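Local coordinates for Blr3880 protein (Bradyrhizobium japonicum, PDB 2OOD) that probably catalyses the zinc-dependent hydrolytic deamination of guanine to xanthine and ammonia, a step of guanine degradation, at residues Thr233-Asn238 with Gly257-Phe262; Ile203-Ala208 with Glu214-Cys219; Asn280-Met285 with Gly305-Gly310; Lys268-His273 with Glu387-Asp392. All coordinates share one frame; numbering follows the deposited sequence.

Contact 1 (Thr233-Asn238 with Gly257-Phe262). With ZN (zinc ion), chain B; GUN (guanine), chain C.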
# COMPACT_ATOMS: atom_id res chain seq x y z
N THR A 233 13.88 17.13 -12.20
CA THR A 233 12.92 16.90 -13.28
C THR A 233 12.33 15.48 -13.28
O THR A 233 12.50 14.72 -12.33
CB THR A 233 13.57 17.18 -14.66
OG1 THR A 233 12.56 17.23 -15.67
CG2 THR A 233 14.58 16.10 -15.01
N HIS A 234 11.62 15.13 -14.35
CA HIS A 234 11.03 13.80 -14.51
C HIS A 234 11.60 13.15 -15.76
O HIS A 234 11.94 13.82 -16.73
CB HIS A 234 9.52 13.89 -14.65
CG HIS A 234 8.86 14.52 -13.47
ND1 HIS A 234 8.54 15.86 -13.42
CD2 HIS A 234 8.46 14.00 -12.29
CE1 HIS A 234 7.97 16.13 -12.26
NE2 HIS A 234 7.91 15.02 -11.56
N ILE A 235 11.71 11.83 -15.73
CA ILE A 235 12.27 11.12 -16.87
C ILE A 235 11.72 9.70 -17.03
O ILE A 235 11.67 8.94 -16.07
CB ILE A 235 13.83 11.07 -16.72
CG1 ILE A 235 14.48 10.48 -17.97
CG2 ILE A 235 14.21 10.24 -15.52
CD1 ILE A 235 15.99 10.50 -17.91
N SER A 236 11.27 9.37 -18.23
CA SER A 236 10.76 8.03 -18.54
C SER A 236 9.75 7.42 -17.58
O SER A 236 9.90 6.27 -17.17
CB SER A 236 11.95 7.08 -18.64
OG SER A 236 12.96 7.64 -19.46
N GLU A 237 8.69 8.15 -17.23
CA GLU A 237 7.72 7.62 -16.29
C GLU A 237 6.55 6.84 -16.89
O GLU A 237 6.08 5.87 -16.28
CB GLU A 237 7.17 8.75 -15.42
CG GLU A 237 5.90 8.40 -14.64
CD GLU A 237 5.34 9.57 -13.85
OE1 GLU A 237 5.46 10.73 -14.32
OE2 GLU A 237 4.76 9.34 -12.77
N ASN A 238 6.10 7.24 -18.07
CA ASN A 238 4.95 6.59 -18.70
C ASN A 238 5.26 6.28 -20.18
O ASN A 238 6.00 7.02 -20.83
CB ASN A 238 3.74 7.53 -18.59
CG ASN A 238 2.48 6.94 -19.19
OD1 ASN A 238 1.73 6.21 -18.53
ND2 ASN A 238 2.22 7.26 -20.46
N GLY A 257 18.57 11.56 -23.29
CA GLY A 257 19.30 12.31 -24.30
C GLY A 257 18.84 13.74 -24.42
O GLY A 257 19.63 14.63 -24.74
N VAL A 258 17.55 13.98 -24.18
CA VAL A 258 17.00 15.32 -24.27
C VAL A 258 17.67 16.24 -23.26
O VAL A 258 18.03 17.37 -23.59
CB VAL A 258 15.49 15.32 -23.99
CG1 VAL A 258 14.94 16.74 -24.09
CG2 VAL A 258 14.78 14.39 -24.97
N TYR A 259 17.84 15.76 -22.03
CA TYR A 259 18.47 16.55 -20.97
C TYR A 259 19.97 16.70 -21.14
O TYR A 259 20.54 17.69 -20.69
CB TYR A 259 18.18 15.96 -19.59
CG TYR A 259 16.71 15.92 -19.25
CD1 TYR A 259 15.95 17.08 -19.29
CD2 TYR A 259 16.09 14.74 -18.91
CE1 TYR A 259 14.59 17.04 -19.01
CE2 TYR A 259 14.73 14.69 -18.62
CZ TYR A 259 13.99 15.85 -18.68
OH TYR A 259 12.63 15.80 -18.42
N GLU A 260 20.62 15.72 -21.76
CA GLU A 260 22.07 15.79 -21.97
C GLU A 260 22.37 16.83 -23.05
O GLU A 260 23.41 17.49 -23.02
CB GLU A 260 22.62 14.44 -22.41
CG GLU A 260 22.63 13.39 -21.33
CD GLU A 260 22.88 12.00 -21.88
OE1 GLU A 260 22.08 11.55 -22.74
OE2 GLU A 260 23.87 11.36 -21.47
N LYS A 261 21.46 16.97 -24.00
CA LYS A 261 21.62 17.94 -25.08
C LYS A 261 21.81 19.32 -24.49
O LYS A 261 22.36 20.21 -25.14
CB LYS A 261 20.38 17.93 -25.99
CG LYS A 261 20.35 19.04 -27.05
CD LYS A 261 19.02 19.07 -27.82
CE LYS A 261 18.99 20.22 -28.82
NZ LYS A 261 17.63 20.50 -29.41
N PHE A 262 21.38 19.51 -23.25
CA PHE A 262 21.49 20.81 -22.60
C PHE A 262 22.35 20.81 -21.34
O PHE A 262 22.21 21.68 -20.49
CB PHE A 262 20.10 21.33 -22.27
CG PHE A 262 19.24 21.53 -23.49
CD1 PHE A 262 19.29 22.73 -24.21
CD2 PHE A 262 18.37 20.53 -23.91
CE1 PHE A 262 18.47 22.92 -25.34
CE2 PHE A 262 17.55 20.71 -25.04
CZ PHE A 262 17.61 21.91 -25.75
ZN ZN B . 6.61 14.10 -9.97
N9 GUN C . 5.87 15.38 -14.74
C8 GUN C . 5.05 15.41 -15.82
N7 GUN C . 4.08 14.55 -15.68
C5 GUN C . 4.21 13.91 -14.50
C6 GUN C . 3.47 12.88 -13.83
O6 GUN C . 2.44 12.39 -14.32
N1 GUN C . 3.93 12.46 -12.58
C2 GUN C . 5.07 13.01 -12.02
N2 GUN C . 5.51 12.58 -10.77
N3 GUN C . 5.76 13.95 -12.64
C4 GUN C . 5.38 14.42 -13.87
O HOH W 1 4.27 13.47 -9.18
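The ring of Tyr259 has Thr233 over one face and the backbone of His234 at its edge. Thr233 CG2 stands 4.0 Å from the centroid of the Tyr259 ring, 23° off the normal, a CH-pi contact. Near the plane of the same ring lie His234 O and Ile235 CB; Ile235 CB is 4.2 Å from Tyr259 CE2. His234 leaves the strand on the other side, and guanine lies over one face of its ring, offset toward the rim. With OG1 of Thr233 anti to the backbone N (chi1 -168°), its methyl is the branch turned over the Tyr259 ring. Tyr259 OH gives a hydrogen bond of 2.7 Å to His234 O. The C=O...donor angle is 166°, so the hydroxyl meets the carbonyl almost head-on. Tyr259 OH also takes a hydrogen bond from Ala208 N. Thr233 OG1 is bonded to Pro205 O, and His234 ND1 to Arg206 O.

Strand 230-234 belongs to the (beta/alpha)8 barrel of the amidohydrolase superfamily. Its C-terminal end delivers a zinc ligand, and Tyr259 of helix 255-260 reaches the backbone at that end. His234 NE2 binds the zinc ion at 2.2 Å. His79, His81, Asp326, a water and guanine N2 complete the site. The hydrogen bond at ND1 probably fixes the rotation of the imidazole and keeps NE2 aimed at the metal. Beyond the strand, Glu237 reaches the substrate with an extended chain, and its OE1 lies 2.9 Å from guanine N1.

Contact 2 (Ile203-Ala208 with Glu214-Cys219). With GUN (guanine), chain C.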
# COMPACT_ATOMS: atom_id res chain seq x y z
N ILE A 203 17.06 24.08 -10.32
CA ILE A 203 16.56 24.53 -11.62
C ILE A 203 15.52 23.47 -11.92
O ILE A 203 15.83 22.28 -11.90
CB ILE A 203 17.65 24.45 -12.70
CG1 ILE A 203 18.94 25.12 -12.23
CG2 ILE A 203 17.14 25.09 -13.98
CD1 ILE A 203 18.83 26.60 -12.10
N THR A 204 14.29 23.88 -12.21
CA THR A 204 13.28 22.86 -12.43
C THR A 204 12.43 22.82 -13.68
O THR A 204 11.32 23.37 -13.71
CB THR A 204 12.32 22.79 -11.23
OG1 THR A 204 13.07 22.61 -10.03
CG2 THR A 204 11.35 21.63 -11.38
N PRO A 205 12.93 22.17 -14.74
CA PRO A 205 12.13 22.07 -15.97
C PRO A 205 11.25 20.87 -15.63
O PRO A 205 11.74 19.75 -15.52
CB PRO A 205 13.18 21.75 -17.03
CG PRO A 205 14.17 20.93 -16.27
CD PRO A 205 14.31 21.71 -14.98
N ARG A 206 9.95 21.09 -15.45
CA ARG A 206 9.05 20.02 -15.08
C ARG A 206 9.35 18.68 -15.75
O ARG A 206 9.64 17.69 -15.07
CB ARG A 206 7.61 20.43 -15.33
CG ARG A 206 6.61 19.51 -14.69
CD ARG A 206 5.43 20.30 -14.23
NE ARG A 206 4.44 19.45 -13.59
CZ ARG A 206 3.41 19.92 -12.89
NH1 ARG A 206 3.24 21.23 -12.74
NH2 ARG A 206 2.55 19.07 -12.34
N PHE A 207 9.26 18.63 -17.07
CA PHE A 207 9.55 17.41 -17.80
C PHE A 207 9.60 17.67 -19.30
O PHE A 207 8.84 18.48 -19.83
CB PHE A 207 8.53 16.31 -17.45
CG PHE A 207 7.15 16.55 -17.98
CD1 PHE A 207 6.54 17.79 -17.84
CD2 PHE A 207 6.45 15.52 -18.61
CE1 PHE A 207 5.24 18.01 -18.33
CE2 PHE A 207 5.15 15.73 -19.10
CZ PHE A 207 4.55 16.97 -18.95
N ALA A 208 10.53 17.00 -19.98
CA ALA A 208 10.75 17.17 -21.41
C ALA A 208 9.47 17.33 -22.20
O ALA A 208 9.35 18.23 -23.03
CB ALA A 208 11.57 16.01 -21.96
N GLU A 214 13.56 25.91 -25.94
CA GLU A 214 13.98 27.21 -25.43
C GLU A 214 14.00 27.16 -23.90
O GLU A 214 14.95 27.63 -23.25
CB GLU A 214 13.04 28.34 -25.88
CG GLU A 214 12.92 28.51 -27.38
CD GLU A 214 11.76 27.71 -27.96
OE1 GLU A 214 10.59 28.06 -27.64
OE2 GLU A 214 12.03 26.74 -28.72
N LEU A 215 12.95 26.58 -23.32
CA LEU A 215 12.84 26.45 -21.87
C LEU A 215 14.01 25.63 -21.33
O LEU A 215 14.60 25.97 -20.31
CB LEU A 215 11.51 25.78 -21.50
CG LEU A 215 11.26 25.55 -20.01
CD1 LEU A 215 11.33 26.88 -19.28
CD2 LEU A 215 9.91 24.89 -19.80
N LEU A 216 14.36 24.55 -22.02
CA LEU A 216 15.47 23.72 -21.57
C LEU A 216 16.79 24.45 -21.81
O LEU A 216 17.76 24.24 -21.07
CB LEU A 216 15.48 22.38 -22.30
CG LEU A 216 14.35 21.42 -21.91
CD1 LEU A 216 14.39 20.19 -22.80
CD2 LEU A 216 14.50 21.03 -20.46
N LYS A 217 16.83 25.30 -22.83
CA LYS A 217 18.05 26.05 -23.11
C LYS A 217 18.23 27.08 -21.98
O LYS A 217 19.35 27.43 -21.60
CB LYS A 217 17.97 26.73 -24.48
CG LYS A 217 19.34 27.18 -25.00
CD LYS A 217 19.29 27.75 -26.43
CE LYS A 217 19.26 26.65 -27.53
NZ LYS A 217 17.97 25.88 -27.66
N ALA A 218 17.10 27.54 -21.44
CA ALA A 218 17.09 28.50 -20.35
C ALA A 218 17.64 27.82 -19.09
O ALA A 218 18.45 28.41 -18.35
CB ALA A 218 15.67 29.00 -20.10
N CYS A 219 17.21 26.58 -18.85
CA CYS A 219 17.67 25.82 -17.68
C CYS A 219 19.16 25.63 -17.81
O CYS A 219 19.89 25.65 -16.82
CB CYS A 219 16.99 24.45 -17.62
SG CYS A 219 15.21 24.51 -17.38
N9 GUN C . 5.87 15.38 -14.74
C8 GUN C . 5.05 15.41 -15.82
N7 GUN C . 4.08 14.55 -15.68
C5 GUN C . 4.21 13.91 -14.50
C6 GUN C . 3.47 12.88 -13.83
O6 GUN C . 2.44 12.39 -14.32
N1 GUN C . 3.93 12.46 -12.58
C2 GUN C . 5.07 13.01 -12.02
N2 GUN C . 5.51 12.58 -10.77
N3 GUN C . 5.76 13.95 -12.64
C4 GUN C . 5.38 14.42 -13.87
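Ile203 begins the contact, with CG2 placed 3.7 Å from Cys219 CB. Strand 199-205 and helix 213-225 are the first two elements of a beta-alpha-beta unit of the (beta/alpha)8 barrel, completed by strand 230-234. Their short segments run nearly antiparallel, at 167°, with axes 8.8 Å apart. The contact is apolar, and no hydrogen bond crosses it. Pro205 comes next on the helix-facing side. Its CB touches two residues about one turn apart, 3.7 Å from Leu216 CD2 and 3.4 Å from Cys219 SG. Leu216 reaches it with the end of its side chain. Phe182 and Ile190 of helix 179-193 join the same apolar layer. Arg206 turns off toward helix 95-107, where its NH2 forms a salt bridge with Glu107.

Phe207 points away from helix 213-225 and into the guanine pocket. Its CG sits between the backbone N and the carbonyl carbon (chi1 70°), which turns the ring face to the ligand. Guanine C8 stands 3.0 Å above the ring plane of Phe207, over its centre. The purine arrives by its C8 corner and is steeply inclined to the phenyl. An alanine here would remove that ring and is likely to leave the C8 corner of guanine without the aromatic face it rests against. The nearest pair is Phe207 CD2 and guanine C8, 3.1 Å apart.

Contact 3 (Asn280-Met285 with Gly305-Gly310)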
# COMPACT_ATOMS: atom_id res chain seq x y z
N ASN A 280 21.36 1.37 -21.06
CA ASN A 280 22.30 2.35 -21.56
C ASN A 280 22.10 3.66 -20.80
O ASN A 280 23.06 4.28 -20.35
CB ASN A 280 22.08 2.57 -23.07
CG ASN A 280 23.01 3.61 -23.64
OD1 ASN A 280 24.22 3.57 -23.42
ND2 ASN A 280 22.46 4.55 -24.40
N GLU A 281 20.84 4.06 -20.66
CA GLU A 281 20.53 5.29 -19.94
C GLU A 281 21.00 5.19 -18.49
O GLU A 281 21.52 6.15 -17.93
CB GLU A 281 19.03 5.60 -20.03
CG GLU A 281 18.61 6.14 -21.39
CD GLU A 281 17.11 6.33 -21.52
OE1 GLU A 281 16.37 5.33 -21.38
OE2 GLU A 281 16.67 7.48 -21.77
N PHE A 282 20.82 4.02 -17.88
CA PHE A 282 21.27 3.85 -16.50
C PHE A 282 22.78 4.00 -16.45
O PHE A 282 23.31 4.73 -15.62
CB PHE A 282 20.87 2.47 -15.96
CG PHE A 282 19.49 2.43 -15.34
CD1 PHE A 282 19.16 3.28 -14.30
CD2 PHE A 282 18.55 1.51 -15.77
CE1 PHE A 282 17.89 3.21 -13.69
CE2 PHE A 282 17.29 1.44 -15.17
CZ PHE A 282 16.97 2.29 -14.13
N ARG A 283 23.49 3.30 -17.35
CA ARG A 283 24.94 3.38 -17.37
C ARG A 283 25.44 4.81 -17.56
O ARG A 283 26.43 5.21 -16.95
CB ARG A 283 25.53 2.48 -18.46
CG ARG A 283 25.54 0.99 -18.13
CD ARG A 283 26.45 0.20 -19.09
NE ARG A 283 26.10 0.44 -20.49
CZ ARG A 283 25.16 -0.22 -21.17
NH1 ARG A 283 24.46 -1.19 -20.57
NH2 ARG A 283 24.89 0.12 -22.43
N ARG A 284 24.77 5.58 -18.41
CA ARG A 284 25.19 6.96 -18.65
C ARG A 284 25.06 7.80 -17.39
O ARG A 284 25.95 8.58 -17.06
CB ARG A 284 24.36 7.58 -19.78
CG ARG A 284 24.45 6.83 -21.10
CD ARG A 284 24.55 7.78 -22.25
NE ARG A 284 23.35 8.58 -22.44
CZ ARG A 284 22.21 8.11 -22.92
NH1 ARG A 284 22.11 6.83 -23.25
NH2 ARG A 284 21.17 8.92 -23.08
N MSE A 285 23.94 7.66 -16.69
CA MSE A 285 23.73 8.42 -15.46
C MSE A 285 24.78 8.02 -14.43
O MSE A 285 25.39 8.88 -13.79
CB MSE A 285 22.33 8.15 -14.91
CG MSE A 285 21.23 8.58 -15.86
SE MSE A 285 19.46 8.19 -15.14
CE MSE A 285 19.34 9.68 -13.88
N GLY A 305 4.19 1.48 -13.91
CA GLY A 305 4.87 0.20 -14.00
C GLY A 305 5.80 -0.13 -12.86
O GLY A 305 5.72 0.45 -11.78
N LEU A 306 6.72 -1.07 -13.10
CA LEU A 306 7.67 -1.51 -12.09
C LEU A 306 9.09 -1.02 -12.35
O LEU A 306 9.76 -1.48 -13.27
CB LEU A 306 7.66 -3.04 -12.00
CG LEU A 306 6.31 -3.74 -11.78
CD1 LEU A 306 6.51 -5.23 -11.88
CD2 LEU A 306 5.75 -3.37 -10.42
N PHE A 307 9.54 -0.09 -11.52
CA PHE A 307 10.89 0.45 -11.62
C PHE A 307 11.88 -0.69 -11.43
O PHE A 307 11.75 -1.47 -10.50
CB PHE A 307 11.10 1.51 -10.53
CG PHE A 307 12.50 2.05 -10.47
CD1 PHE A 307 12.97 2.92 -11.45
CD2 PHE A 307 13.35 1.67 -9.45
CE1 PHE A 307 14.27 3.41 -11.39
CE2 PHE A 307 14.66 2.16 -9.39
CZ PHE A 307 15.12 3.03 -10.36
N ARG A 308 12.87 -0.78 -12.31
CA ARG A 308 13.86 -1.84 -12.23
C ARG A 308 14.92 -1.55 -11.17
O ARG A 308 16.05 -1.18 -11.47
CB ARG A 308 14.49 -2.05 -13.61
CG ARG A 308 13.48 -2.49 -14.67
CD ARG A 308 13.96 -2.15 -16.07
NE ARG A 308 15.21 -2.82 -16.40
CZ ARG A 308 16.12 -2.35 -17.25
NH1 ARG A 308 15.94 -1.19 -17.85
NH2 ARG A 308 17.21 -3.05 -17.49
N LEU A 309 14.53 -1.74 -9.92
CA LEU A 309 15.40 -1.51 -8.78
C LEU A 309 16.72 -2.28 -8.87
O LEU A 309 17.78 -1.74 -8.57
CB LEU A 309 14.66 -1.87 -7.50
CG LEU A 309 15.39 -1.70 -6.17
CD1 LEU A 309 15.89 -0.27 -6.03
CD2 LEU A 309 14.45 -2.06 -5.03
N GLY A 310 16.64 -3.54 -9.28
CA GLY A 310 17.84 -4.36 -9.39
C GLY A 310 18.86 -3.88 -10.41
O GLY A 310 20.05 -4.18 -10.29
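Phe282 meets Phe307 on the buried side of the contact and Arg308 on its outer side. Phe282 CZ comes 4.0 Å from Phe307 CE1, a corner of the other ring. Phe307 CE1 lies near the plane of the Phe282 ring. The two side chains cross at a slant. CG of Phe307 is anti to its backbone N (chi1 175°), and this carries the ring toward helix 279-288. Phe307 also stacks on Phe294, while Leu277, Arg311 and Ala312 pack around Phe282. The Phe307 side is buried and largely apolar.

The outer side is looser. Arg308 is partly exposed and bends at chi3, which brings its guanidinium back beside Phe282. Arg308 NH1 lies in the plane of the Phe282 ring, at its edge, 4.0 Å from CE2. CE2 in turn sits over one face of the guanidinium. The two planes are 70° apart, so the charge meets the ring rim and not its pi face. Arg308 also touches a crystal neighbour, so its exact pose may owe something to the lattice.

The backbone beneath is tightly turned. Leu309 N bonds to Phe307 O at 2.9 Å, and Asn349 ND2 binds the same oxygen. Arg308 is the centre of this inverse gamma turn and the N-cap of helix 309-312. The contact joins an outer barrel helix to the connection between strands 291-294 and 320-323 of the (beta/alpha)8 barrel.

Contact 4 (Lys268-His273 with Glu387-Asp392). With GUN (guanine), chain C.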
# COMPACT_ATOMS: atom_id res chain seq x y z
N LYS A 268 23.97 16.37 -8.86
CA LYS A 268 22.85 17.18 -8.41
C LYS A 268 21.65 17.17 -9.35
O LYS A 268 20.75 18.01 -9.23
CB LYS A 268 23.30 18.62 -8.15
CG LYS A 268 24.25 18.76 -6.96
CD LYS A 268 24.63 20.21 -6.72
CE LYS A 268 25.59 20.34 -5.55
NZ LYS A 268 25.89 21.76 -5.22
N PHE A 269 21.64 16.23 -10.28
CA PHE A 269 20.52 16.09 -11.21
C PHE A 269 19.65 14.94 -10.69
O PHE A 269 20.17 13.89 -10.32
CB PHE A 269 20.99 15.72 -12.61
CG PHE A 269 19.88 15.32 -13.55
CD1 PHE A 269 19.29 16.25 -14.40
CD2 PHE A 269 19.43 14.00 -13.61
CE1 PHE A 269 18.28 15.87 -15.29
CE2 PHE A 269 18.42 13.62 -14.50
CZ PHE A 269 17.85 14.56 -15.34
N SER A 270 18.34 15.14 -10.65
CA SER A 270 17.45 14.09 -10.20
C SER A 270 16.37 13.86 -11.24
O SER A 270 15.64 14.79 -11.59
CB SER A 270 16.82 14.46 -8.85
OG SER A 270 17.78 14.44 -7.81
N GLY A 271 16.28 12.64 -11.74
CA GLY A 271 15.26 12.31 -12.73
C GLY A 271 14.24 11.41 -12.08
O GLY A 271 14.54 10.26 -11.77
N GLY A 272 13.03 11.90 -11.86
CA GLY A 272 12.01 11.09 -11.22
C GLY A 272 11.45 9.94 -12.03
O GLY A 272 11.25 10.08 -13.23
N HIS A 273 11.19 8.82 -11.36
CA HIS A 273 10.61 7.64 -12.00
C HIS A 273 11.49 6.99 -13.07
O HIS A 273 11.38 7.34 -14.25
CB HIS A 273 9.27 7.99 -12.65
CG HIS A 273 8.33 8.72 -11.75
ND1 HIS A 273 8.09 10.07 -11.86
CD2 HIS A 273 7.53 8.28 -10.75
CE1 HIS A 273 7.17 10.43 -10.98
NE2 HIS A 273 6.81 9.36 -10.29
N GLU A 387 23.04 10.87 -0.13
CA GLU A 387 24.08 10.79 -1.15
C GLU A 387 23.49 10.99 -2.54
O GLU A 387 24.13 11.58 -3.41
CB GLU A 387 24.81 9.45 -1.06
CG GLU A 387 25.29 9.10 0.34
CD GLU A 387 26.10 7.82 0.40
OE1 GLU A 387 25.87 6.92 -0.43
OE2 GLU A 387 26.96 7.72 1.30
N GLY A 388 22.27 10.49 -2.74
CA GLY A 388 21.59 10.62 -4.02
C GLY A 388 21.22 12.06 -4.33
O GLY A 388 21.09 12.44 -5.50
N LEU A 389 21.04 12.86 -3.29
CA LEU A 389 20.70 14.27 -3.43
C LEU A 389 21.93 15.15 -3.20
O LEU A 389 21.84 16.38 -3.22
CB LEU A 389 19.59 14.66 -2.45
CG LEU A 389 18.17 14.23 -2.81
CD1 LEU A 389 17.21 14.56 -1.68
CD2 LEU A 389 17.74 14.93 -4.09
N TYR A 390 23.07 14.52 -2.99
CA TYR A 390 24.31 15.24 -2.77
C TYR A 390 24.25 16.19 -1.59
O TYR A 390 24.68 17.33 -1.69
CB TYR A 390 24.71 16.01 -4.02
CG TYR A 390 25.31 15.14 -5.09
CD1 TYR A 390 26.64 14.76 -5.04
CD2 TYR A 390 24.54 14.67 -6.15
CE1 TYR A 390 27.20 13.94 -6.02
CE2 TYR A 390 25.08 13.84 -7.13
CZ TYR A 390 26.41 13.48 -7.07
OH TYR A 390 26.96 12.67 -8.05
N ILE A 391 23.69 15.72 -0.48
CA ILE A 391 23.59 16.52 0.74
C ILE A 391 24.03 15.62 1.89
O ILE A 391 23.67 15.84 3.04
CB ILE A 391 22.15 17.02 1.00
CG1 ILE A 391 21.17 15.85 1.02
CG2 ILE A 391 21.75 18.04 -0.03
CD1 ILE A 391 19.76 16.26 1.37
N ASP A 392 24.81 14.60 1.55
CA ASP A 392 25.28 13.65 2.55
C ASP A 392 26.36 14.24 3.45
O ASP A 392 26.77 13.62 4.43
CB ASP A 392 25.78 12.37 1.88
CG ASP A 392 26.82 12.63 0.81
OD1 ASP A 392 26.54 13.41 -0.12
OD2 ASP A 392 27.92 12.05 0.91
N9 GUN C . 5.87 15.38 -14.74
C8 GUN C . 5.05 15.41 -15.82
N7 GUN C . 4.08 14.55 -15.68
C5 GUN C . 4.21 13.91 -14.50
C6 GUN C . 3.47 12.88 -13.83
O6 GUN C . 2.44 12.39 -14.32
N1 GUN C . 3.93 12.46 -12.58
C2 GUN C . 5.07 13.01 -12.02
N2 GUN C . 5.51 12.58 -10.77
N3 GUN C . 5.76 13.95 -12.64
C4 GUN C . 5.38 14.42 -13.87
O HOH W 2 21.95 14.12 -7.96
O HOH W 3 17.97 12.39 -6.06
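Tyr390 and Lys268 both hold CG anti to the carbonyl carbon (chi1 -77° and -68°). The two side chains slant across each other. Tyr390 has positive phi and closes helix 383-388 in a Schellman motif, which throws its ring toward Lys268. Lys268 CG is 4.1 Å from Tyr390 CB. Lys268 N lies obliquely to the ring, 3.2 Å from Tyr390 CD2. The ends of both side chains go to other partners. Lys268 NZ bonds to Asp228 O and makes a cation-pi contact with Trp230, while Tyr390 OH bonds to Gly289 O. A glycine in place of Tyr390 would probably leave Gly289 O without this mate and open a gap beside Lys268.

Two waters tie the backbones together without a direct hydrogen bond. Water 2 gives one bond to Phe269 O at 3.0 Å and another to Gly388 O at 3.1 Å. It sits at the edge of the Tyr390 ring. Water 3 donates to the same Gly388 O at 3.2 Å and is bonded to Ser270 OG at 2.7 Å. One carbonyl at the helix end is therefore gripped twice. Leu389 CD2 packs 3.8 Å from Ser270 OG.

His273, just past the far end of strand 269-272, lines the guanine pocket. The helix end lies against the start of this barrel strand. Leu389 reaches Gln136 of strand 132-138, and its O bonds to Trp230 NE1 of strand 230-234.

In the fold
Contacts 1, 2 and 4 lie on three neighbouring parallel strands of the barrel, 199-205, 230-234 and 269-272, and each brings a residue to guanine. Contacts 1 and 2 are closest, with centres 10 Å apart. Contacts 1 and 4, 14 Å apart, share backbone bonds: Thr233 N to Ser270 O at 3.0 Å and Gly272 N to Thr233 O at 2.9 Å. Contact 3 is more remote from the site, and its Phe307 side chain is about 12 Å from guanine. It joins contact 1 through the Glu260 OE1 to Arg284 NH2 salt bridge, 2.8 Å. It meets contact 4 where Met285 CE packs on Phe269 CE2.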